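Local coordinates for protein DnaB intein (Synechocystis sp., PDB 1MI8) that probably cuts itself out of a replicative DNA helicase precursor by protein splicing, a process that includes cyclization of an asparagine side chain, at residues A[1-7]-A[69-75]; A[9-13]-A[30-34]; A[53-59]-A[130-136]. The protein carries 4 engineered substitutions. All blocks are in the same frame, centred on the assembly; numbering follows the deposited sequence.

Interaction 1: residues A[1-7]-A[69-75]. Engineered in segment 1-7: A3 (natural residue Cys).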
loop_
_atom_site.group_PDB
_atom_site.type_symbol
_atom_site.label_atom_id
_atom_site.label_comp_id
_atom_site.label_asym_id
_atom_site.label_seq_id
_atom_site.Cartn_x
_atom_site.Cartn_y
_atom_site.Cartn_z
ATOM N N SER A 1 -5.593 -6.240 19.510
ATOM C CA SER A 1 -5.403 -4.819 19.385
ATOM C C SER A 1 -5.804 -4.299 18.007
ATOM O O SER A 1 -5.847 -3.077 17.829
ATOM C CB SER A 1 -3.952 -4.413 19.685
ATOM O OG SER A 1 -3.173 -4.382 18.525
ATOM N N GLY A 2 -6.094 -5.089 17.025
ATOM C CA GLY A 2 -6.581 -4.400 15.840
ATOM C C GLY A 2 -8.084 -4.075 15.975
ATOM O O GLY A 2 -8.633 -3.932 17.078
ATOM N N ALA A 3 -8.689 -3.979 14.800
ATOM C CA ALA A 3 -10.145 -3.796 14.663
ATOM C C ALA A 3 -10.492 -3.563 13.205
ATOM O O ALA A 3 -9.702 -2.991 12.436
ATOM C CB ALA A 3 -10.670 -2.605 15.539
ATOM N N ILE A 4 -11.697 -3.965 12.826
ATOM C CA ILE A 4 -12.106 -3.819 11.433
ATOM C C ILE A 4 -13.452 -3.091 11.364
ATOM O O ILE A 4 -14.145 -2.989 12.388
ATOM C CB ILE A 4 -12.260 -5.228 10.802
ATOM C CG1 ILE A 4 -13.317 -6.031 11.607
ATOM C CG2 ILE A 4 -10.881 -6.017 10.902
ATOM C CD1 ILE A 4 -13.678 -7.383 10.995
ATOM N N SER A 5 -13.826 -2.612 10.181
ATOM C CA SER A 5 -15.119 -1.951 10.015
ATOM C C SER A 5 -16.297 -2.901 10.358
ATOM O O SER A 5 -16.259 -4.131 10.101
ATOM C CB SER A 5 -15.275 -1.425 8.558
ATOM O OG SER A 5 -16.636 -1.315 8.124
ATOM N N GLY A 6 -17.345 -2.311 10.924
ATOM C CA GLY A 6 -18.527 -3.056 11.273
ATOM C C GLY A 6 -19.201 -3.693 10.080
ATOM O O GLY A 6 -19.976 -4.614 10.250
ATOM N N ASP A 7 -18.887 -3.202 8.876
ATOM C CA ASP A 7 -19.451 -3.717 7.627
ATOM C C ASP A 7 -18.897 -5.105 7.316
ATOM O O ASP A 7 -19.486 -5.849 6.540
ATOM C CB ASP A 7 -19.064 -2.818 6.441
ATOM C CG ASP A 7 -19.379 -1.306 6.678
ATOM O OD1 ASP A 7 -19.218 -0.514 5.726
ATOM O OD2 ASP A 7 -19.763 -0.905 7.797
ATOM N N ILE A 69 -11.292 -5.594 2.450
ATOM C CA ILE A 69 -11.748 -5.365 3.794
ATOM C C ILE A 69 -11.233 -4.019 4.279
ATOM O O ILE A 69 -10.222 -3.508 3.813
ATOM C CB ILE A 69 -11.289 -6.533 4.755
ATOM C CG1 ILE A 69 -12.101 -6.462 6.040
ATOM C CG2 ILE A 69 -9.738 -6.423 5.129
ATOM C CD1 ILE A 69 -11.793 -7.660 7.011
ATOM N N LYS A 70 -11.977 -3.408 5.183
ATOM C CA LYS A 70 -11.596 -2.139 5.733
ATOM C C LYS A 70 -11.125 -2.441 7.144
ATOM O O LYS A 70 -11.846 -3.110 7.899
ATOM C CB LYS A 70 -12.786 -1.218 5.764
ATOM C CG LYS A 70 -13.088 -0.559 4.429
ATOM C CD LYS A 70 -14.277 0.428 4.607
ATOM C CE LYS A 70 -15.621 -0.310 4.910
ATOM N NZ LYS A 70 -16.651 0.754 5.316
ATOM N N ALA A 71 -9.958 -1.915 7.516
ATOM C CA ALA A 71 -9.394 -2.245 8.834
ATOM C C ALA A 71 -8.425 -1.173 9.405
ATOM O O ALA A 71 -7.882 -0.358 8.652
ATOM C CB ALA A 71 -8.658 -3.630 8.722
ATOM N N THR A 72 -8.172 -1.200 10.716
ATOM C CA THR A 72 -7.232 -0.220 11.325
ATOM C C THR A 72 -5.795 -0.502 10.914
ATOM O O THR A 72 -5.450 -1.628 10.502
ATOM C CB THR A 72 -7.290 -0.228 12.894
ATOM O OG1 THR A 72 -7.149 -1.573 13.390
ATOM C CG2 THR A 72 -8.636 0.330 13.371
ATOM N N ALA A 73 -4.971 0.528 11.016
ATOM C CA ALA A 73 -3.576 0.461 10.644
ATOM C C ALA A 73 -2.850 -0.626 11.402
ATOM O O ALA A 73 -1.836 -1.147 10.932
ATOM C CB ALA A 73 -2.857 1.817 10.912
ATOM N N ASN A 74 -3.354 -0.954 12.571
ATOM C CA ASN A 74 -2.676 -1.936 13.357
ATOM C C ASN A 74 -3.302 -3.348 13.299
ATOM O O ASN A 74 -2.792 -4.262 13.951
ATOM C CB ASN A 74 -2.581 -1.432 14.798
ATOM C CG ASN A 74 -3.922 -1.350 15.457
ATOM O OD1 ASN A 74 -4.908 -0.823 14.737
ATOM N ND2 ASN A 74 -4.083 -1.762 16.618
ATOM N N HIS A 75 -4.373 -3.549 12.528
ATOM C CA HIS A 75 -4.952 -4.890 12.469
ATOM C C HIS A 75 -4.015 -5.805 11.672
ATOM O O HIS A 75 -3.535 -5.432 10.599
ATOM C CB HIS A 75 -6.329 -4.891 11.801
ATOM C CG HIS A 75 -7.172 -6.067 12.193
ATOM N ND1 HIS A 75 -7.959 -6.071 13.322
ATOM C CD2 HIS A 75 -7.285 -7.307 11.657
ATOM C CE1 HIS A 75 -8.523 -7.257 13.472
ATOM N NE2 HIS A 75 -8.131 -8.028 12.473
HETATM O O HOH W 1 -2.852 -5.891 16.328
#
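I4 CG2 lies on the imidazole face of H75, 3.6 Å from the ring centroid and 6° off the ring normal, a CH-pi contact over the middle of the ring. The H75 side chain swings with CG anti to its backbone N (chi1 -157°), which turns the ring toward the backbone of G2 and A3. There ND1 lies 2.7 Å from the backbone N of A3, an engineered residue that is Cys in the natural protein, and this nitrogen sits at the ring edge, in plane. With an alanine here, I4 CG2 would probably lose the flat surface it rests on, and A3 N would be left without the nearby ring nitrogen. Residues T72 to H75 form a type I turn and fit the TxxH motif of intein splicing domains, whose histidine probably acts at the N-terminal splice junction, here beside A3.

The backbones close up beside the ring. T72 N reaches A3 O at 2.9 Å, almost straight at 171°, and S5 N meets K70 O at 3.1 Å, while I4 and A71 form a single bridge. I4 CG2 also touches A71 CB and I69 CD1, so the one methyl is packed from several sides.

The two ends are looser. At the N-terminus, the bonds from N74 ND2 to S1 O and OG are weak and bent, and a water links S1 OG to N74 O. At the other end K70 NZ forms a salt bridge with exposed D7, meeting OD1 from above the carboxylate plane at 2.9 Å. S5 OG accepts from D7 N, 3.0 Å away, closing an ST turn just before D7 meets the lysine.

K70 NZ is shared with E134 of strand 120-140, its closer carboxylate partner. That strand and strand 41-63 flank the contact, with V136 packing on A3 and T72, and the backbone of S1 bonds to that of C-terminal I158.

Interaction 2: residues A[9-13]-A[30-34]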
loop_
_atom_site.group_PDB
_atom_site.type_symbol
_atom_site.label_atom_id
_atom_site.label_comp_id
_atom_site.label_asym_id
_atom_site.label_seq_id
_atom_site.Cartn_x
_atom_site.Cartn_y
_atom_site.Cartn_z
ATOM N N LEU A 9 -18.076 -8.784 6.860
ATOM C CA LEU A 9 -18.909 -9.962 6.948
ATOM C C LEU A 9 -18.173 -11.175 7.526
ATOM O O LEU A 9 -17.198 -11.698 6.932
ATOM C CB LEU A 9 -19.431 -10.278 5.559
ATOM C CG LEU A 9 -20.809 -9.783 5.084
ATOM C CD1 LEU A 9 -21.241 -8.611 5.882
ATOM C CD2 LEU A 9 -20.818 -9.547 3.576
ATOM N N ILE A 10 -18.675 -11.629 8.677
ATOM C CA ILE A 10 -18.112 -12.763 9.376
ATOM C C ILE A 10 -18.680 -14.088 8.917
ATOM O O ILE A 10 -19.902 -14.285 8.920
ATOM C CB ILE A 10 -18.322 -12.625 10.896
ATOM C CG1 ILE A 10 -17.761 -11.283 11.378
ATOM C CG2 ILE A 10 -17.651 -13.804 11.594
ATOM C CD1 ILE A 10 -16.292 -10.984 10.877
ATOM N N SER A 11 -17.787 -15.003 8.539
ATOM C CA SER A 11 -18.193 -16.318 8.074
ATOM C C SER A 11 -18.555 -17.185 9.241
ATOM O O SER A 11 -17.722 -17.393 10.115
ATOM C CB SER A 11 -17.072 -16.999 7.286
ATOM O OG SER A 11 -17.070 -16.611 5.926
ATOM N N LEU A 12 -19.795 -17.680 9.258
ATOM C CA LEU A 12 -20.296 -18.534 10.345
ATOM C C LEU A 12 -20.083 -19.990 9.928
ATOM O O LEU A 12 -20.709 -20.490 8.971
ATOM C CB LEU A 12 -21.786 -18.237 10.584
ATOM C CG LEU A 12 -21.993 -16.800 11.039
ATOM C CD1 LEU A 12 -23.537 -16.456 11.070
ATOM C CD2 LEU A 12 -21.392 -16.598 12.411
ATOM N N ALA A 13 -19.200 -20.659 10.651
ATOM C CA ALA A 13 -18.828 -22.039 10.360
ATOM C C ALA A 13 -19.963 -23.078 10.387
ATOM O O ALA A 13 -19.989 -24.001 9.570
ATOM C CB ALA A 13 -17.745 -22.477 11.304
ATOM N N PHE A 30 -20.550 -18.693 19.072
ATOM C CA PHE A 30 -20.933 -19.214 17.774
ATOM C C PHE A 30 -19.618 -19.538 17.099
ATOM O O PHE A 30 -18.593 -18.968 17.416
ATOM C CB PHE A 30 -21.739 -18.188 16.988
ATOM C CG PHE A 30 -21.092 -16.849 16.901
ATOM C CD1 PHE A 30 -20.232 -16.550 15.842
ATOM C CD2 PHE A 30 -21.307 -15.889 17.893
ATOM C CE1 PHE A 30 -19.578 -15.309 15.764
ATOM C CE2 PHE A 30 -20.655 -14.631 17.827
ATOM C CZ PHE A 30 -19.782 -14.352 16.748
ATOM N N GLU A 31 -19.630 -20.476 16.183
ATOM C CA GLU A 31 -18.371 -20.796 15.580
ATOM C C GLU A 31 -18.019 -19.966 14.375
ATOM O O GLU A 31 -18.878 -19.581 13.603
ATOM C CB GLU A 31 -18.351 -22.261 15.200
ATOM C CG GLU A 31 -17.348 -23.021 16.039
ATOM C CD GLU A 31 -18.010 -24.109 16.786
ATOM O OE1 GLU A 31 -18.798 -24.826 16.134
ATOM O OE2 GLU A 31 -17.747 -24.248 18.006
ATOM N N ILE A 32 -16.738 -19.686 14.229
ATOM C CA ILE A 32 -16.268 -18.959 13.061
ATOM C C ILE A 32 -15.199 -19.836 12.409
ATOM O O ILE A 32 -14.963 -20.941 12.886
ATOM C CB ILE A 32 -15.745 -17.546 13.442
ATOM C CG1 ILE A 32 -14.718 -17.566 14.600
ATOM C CG2 ILE A 32 -16.946 -16.690 13.833
ATOM C CD1 ILE A 32 -13.365 -18.321 14.314
ATOM N N TRP A 33 -14.622 -19.409 11.294
ATOM C CA TRP A 33 -13.537 -20.182 10.660
ATOM C C TRP A 33 -12.172 -19.545 11.024
ATOM O O TRP A 33 -12.000 -18.339 10.878
ATOM C CB TRP A 33 -13.696 -20.214 9.158
ATOM C CG TRP A 33 -14.723 -21.194 8.727
ATOM C CD1 TRP A 33 -15.919 -20.931 8.072
ATOM C CD2 TRP A 33 -14.672 -22.615 8.905
ATOM N NE1 TRP A 33 -16.591 -22.108 7.838
ATOM C CE2 TRP A 33 -15.852 -23.152 8.334
ATOM C CE3 TRP A 33 -13.746 -23.488 9.495
ATOM C CZ2 TRP A 33 -16.119 -24.518 8.329
ATOM C CZ3 TRP A 33 -14.014 -24.848 9.489
ATOM C CH2 TRP A 33 -15.190 -25.350 8.909
ATOM N N ALA A 34 -11.250 -20.355 11.571
ATOM C CA ALA A 34 -9.907 -19.877 11.949
ATOM C C ALA A 34 -8.863 -20.777 11.325
ATOM O O ALA A 34 -9.146 -21.916 10.989
ATOM C CB ALA A 34 -9.724 -19.880 13.450
HETATM O O HOH W 2 -15.186 -16.811 10.147
#
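A13 CB drops onto the indole of W33 where two strands of the all-beta Hint (hedgehog/intein) fold meet almost at a right angle. The short segments 9-12 and 31-34 make an angle of 99° between their directions, and their axes approach to 5.4 Å. That geometry rules out an extended ladder, and the fit depends on small bumps set against larger surfaces.

The main bump is the A13 methyl. It stands 3.7 Å from the centroid of the five-membered ring of W33, 16° off the normal, and its position is shifted towards the rim of the whole indole. With CG anti to the carbonyl carbon, beside the backbone N (chi1 -78°), the indole stands out across the strand and meets A13. The same methyl is hemmed in by I32 O and by E31 CB, the latter 3.9 Å from A13 CB, so it occupies a hollow floored by backbone and walled by the indole. S11 CB comes to the ring edge instead, near CD1.

Two further apolar pairs join the segments. I10 CG2 meets I32 CG2 at 3.7 Å, the two side chains lying side by side and pointing the same way, with F147 and L24 also packed on I10. L12, whose CB starts away from segment 30-34, bends back so that CD2 reaches F30 CD1 at 3.6 Å, obliquely to the ring. V47 and V50 of strand 41-63 pack on the same phenyl group.

Polar ties are few. A13 N donates to E31 O at 3.2 Å, in a bent bond that arrives from above the carbonyl plane. Where S11 and W33 stand too far apart for a direct bond, one water bridges them, donating to S11 O at 2.6 Å and accepting from W33 N at 2.9 Å.

Interaction 3: residues A[53-59]-A[130-136]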
loop_
_atom_site.group_PDB
_atom_site.type_symbol
_atom_site.label_atom_id
_atom_site.label_comp_id
_atom_site.label_asym_id
_atom_site.label_seq_id
_atom_site.Cartn_x
_atom_site.Cartn_y
_atom_site.Cartn_z
ATOM N N THR A 53 -14.677 -1.063 19.413
ATOM C CA THR A 53 -13.598 -0.486 20.202
ATOM C C THR A 53 -13.561 1.020 20.024
ATOM O O THR A 53 -12.602 1.676 20.435
ATOM C CB THR A 53 -12.228 -1.044 19.804
ATOM O OG1 THR A 53 -11.982 -0.791 18.399
ATOM C CG2 THR A 53 -12.176 -2.530 20.079
ATOM N N GLY A 54 -14.608 1.572 19.425
ATOM C CA GLY A 54 -14.631 3.004 19.206
ATOM C C GLY A 54 -14.551 3.431 17.748
ATOM O O GLY A 54 -14.785 2.636 16.838
ATOM N N LYS A 55 -14.232 4.698 17.519
ATOM C CA LYS A 55 -14.133 5.192 16.160
ATOM C C LYS A 55 -12.665 5.274 15.753
ATOM O O LYS A 55 -11.861 5.859 16.454
ATOM C CB LYS A 55 -14.790 6.566 16.053
ATOM C CG LYS A 55 -16.215 6.591 16.560
ATOM C CD LYS A 55 -17.079 7.492 15.718
ATOM C CE LYS A 55 -18.528 7.372 16.187
ATOM N NZ LYS A 55 -19.486 7.560 15.089
ATOM N N LYS A 56 -12.303 4.684 14.621
ATOM C CA LYS A 56 -10.900 4.740 14.236
ATOM C C LYS A 56 -10.745 4.841 12.762
ATOM O O LYS A 56 -11.570 4.384 12.009
ATOM C CB LYS A 56 -10.126 3.500 14.695
ATOM C CG LYS A 56 -10.249 3.157 16.169
ATOM C CD LYS A 56 -9.628 4.204 17.076
ATOM C CE LYS A 56 -10.185 4.045 18.501
ATOM N NZ LYS A 56 -10.100 2.602 18.933
ATOM N N LEU A 57 -9.646 5.445 12.358
ATOM C CA LEU A 57 -9.335 5.604 10.968
ATOM C C LEU A 57 -9.188 4.196 10.383
ATOM O O LEU A 57 -8.489 3.314 10.942
ATOM C CB LEU A 57 -8.046 6.370 10.861
ATOM C CG LEU A 57 -7.575 6.611 9.458
ATOM C CD1 LEU A 57 -8.666 7.286 8.632
ATOM C CD2 LEU A 57 -6.327 7.471 9.554
ATOM N N VAL A 58 -9.783 4.009 9.220
ATOM C CA VAL A 58 -9.774 2.715 8.600
ATOM C C VAL A 58 -9.136 2.747 7.200
ATOM O O VAL A 58 -9.126 3.797 6.541
ATOM C CB VAL A 58 -11.244 2.257 8.706
ATOM C CG1 VAL A 58 -11.984 2.286 7.413
ATOM C CG2 VAL A 58 -11.281 1.011 9.491
ATOM N N TYR A 59 -8.659 1.598 6.741
ATOM C CA TYR A 59 -7.954 1.480 5.469
ATOM C C TYR A 59 -8.475 0.310 4.676
ATOM O O TYR A 59 -8.661 -0.761 5.236
ATOM C CB TYR A 59 -6.468 1.197 5.715
ATOM C CG TYR A 59 -5.760 2.198 6.586
ATOM C CD1 TYR A 59 -5.965 2.245 7.960
ATOM C CD2 TYR A 59 -4.902 3.116 6.010
ATOM C CE1 TYR A 59 -5.297 3.236 8.765
ATOM C CE2 TYR A 59 -4.251 4.087 6.757
ATOM C CZ TYR A 59 -4.442 4.153 8.131
ATOM O OH TYR A 59 -3.765 5.136 8.791
ATOM N N GLU A 130 -5.989 4.502 2.672
ATOM C CA GLU A 130 -6.678 5.073 3.818
ATOM C C GLU A 130 -8.067 5.554 3.325
ATOM O O GLU A 130 -8.163 6.092 2.224
ATOM C CB GLU A 130 -5.858 6.252 4.335
ATOM C CG GLU A 130 -6.406 6.937 5.603
ATOM C CD GLU A 130 -5.781 8.306 5.791
ATOM O OE1 GLU A 130 -6.498 9.301 5.552
ATOM O OE2 GLU A 130 -4.582 8.367 6.143
ATOM N N THR A 131 -9.141 5.321 4.090
ATOM C CA THR A 131 -10.455 5.769 3.643
ATOM C C THR A 131 -11.167 6.741 4.543
ATOM O O THR A 131 -11.679 7.724 4.062
ATOM C CB THR A 131 -11.480 4.644 3.436
ATOM O OG1 THR A 131 -11.474 3.763 4.574
ATOM C CG2 THR A 131 -11.231 3.932 2.166
ATOM N N GLY A 132 -11.248 6.469 5.836
ATOM C CA GLY A 132 -11.960 7.396 6.697
ATOM C C GLY A 132 -12.109 6.838 8.076
ATOM O O GLY A 132 -11.646 5.733 8.346
ATOM N N VAL A 133 -12.712 7.603 8.981
ATOM C CA VAL A 133 -12.880 7.093 10.341
ATOM C C VAL A 133 -14.242 6.475 10.393
ATOM O O VAL A 133 -15.182 6.959 9.746
ATOM C CB VAL A 133 -12.855 8.176 11.435
ATOM C CG1 VAL A 133 -13.211 7.541 12.776
ATOM C CG2 VAL A 133 -11.480 8.822 11.514
ATOM N N GLU A 134 -14.321 5.385 11.142
ATOM C CA GLU A 134 -15.570 4.659 11.337
ATOM C C GLU A 134 -15.478 3.919 12.644
ATOM O O GLU A 134 -14.400 3.815 13.242
ATOM C CB GLU A 134 -15.827 3.579 10.284
ATOM C CG GLU A 134 -15.363 3.822 8.899
ATOM C CD GLU A 134 -15.801 2.674 8.008
ATOM O OE1 GLU A 134 -16.327 1.656 8.543
ATOM O OE2 GLU A 134 -15.630 2.792 6.784
ATOM N N GLU A 135 -16.648 3.436 13.076
ATOM C CA GLU A 135 -16.790 2.621 14.284
ATOM C C GLU A 135 -16.070 1.333 13.911
ATOM O O GLU A 135 -16.234 0.807 12.808
ATOM C CB GLU A 135 -18.276 2.348 14.570
ATOM C CG GLU A 135 -18.797 3.109 15.763
ATOM C CD GLU A 135 -20.328 3.097 15.829
ATOM O OE1 GLU A 135 -20.955 2.120 15.329
ATOM O OE2 GLU A 135 -20.909 4.064 16.393
ATOM N N VAL A 136 -15.283 0.819 14.829
ATOM C CA VAL A 136 -14.504 -0.346 14.490
ATOM C C VAL A 136 -14.690 -1.435 15.550
ATOM O O VAL A 136 -14.954 -1.143 16.744
ATOM C CB VAL A 136 -13.046 0.182 14.210
ATOM C CG1 VAL A 136 -12.254 0.432 15.490
ATOM C CG2 VAL A 136 -12.360 -0.687 13.204
#
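Y59 and E130 are the last pair of this stretch of a longer antiparallel pairing in the Hint (hedgehog/intein) fold, just beyond a classic beta bulge. T131 and G132 both face V58, which shifts the register by one residue. V58 O takes T131 N at 2.9 Å, in the carbonyl plane, and T131 OG1 at 3.1 Å from well above it, with G132 N adding a weak third bond.

The E130 side chain can be traced outward. CG is anti to the backbone N (chi1 -177°), and the chain runs extended across its neighbours. CB touches the tyrosine ring, 3.6 Å from Y59 CE2. CG touches both Y59 CE2 and L57 CD1, each 3.8 Å away. CD and OE2 pass L57 CD2, OE2 at 3.9 Å, and the carboxylate stands nearly perpendicular to the tyrosine ring, 84° between planes. OE2 finally forms a salt bridge with R64 of the second subunit, so this side chain carries the pairing into the dimer interface of the crystal assembly.

L57 and V133 share the E130 face, together with K55 and E135, whose NZ and OE2 make only a long salt bridge of 4.0 Å. K56, V58, E134 and V136 occupy the other face, where V58 and V136 are buried. E134 forms a salt bridge with K70 and a hydrogen bond with S5 OG. Away from the bulge, paired backbone bonds such as K56 N to E134 O, at 2.7 Å, hold the strands together. On the face of K56 and V136 one pair is tight: K56 CG lies 3.5 Å from V136 CG1, closer than usual for two carbons.

How the interactions relate
Interactions 1 and 3 form one neighbourhood, their centres about 7 Å apart. Strand 4-5 pairs with 120-140 and strand 68-71 with 41-63 in a single antiparallel sheet, and E134 links the two contacts through K70 and S5. Their segments alternate along the chain, interlocking its beginning with its later half. Interaction 2 comes between the two halves of interaction 1 in sequence, yet its centre lies about 17 Å from that of interaction 1, on the other side of the chain's centre. It is about 22 Å from interaction 3, centre to centre, but strand 31-36 joins it to the same sheet. One curled sheet is thus reached by all three contacts, and interaction 1 holds the N-terminal segment against it.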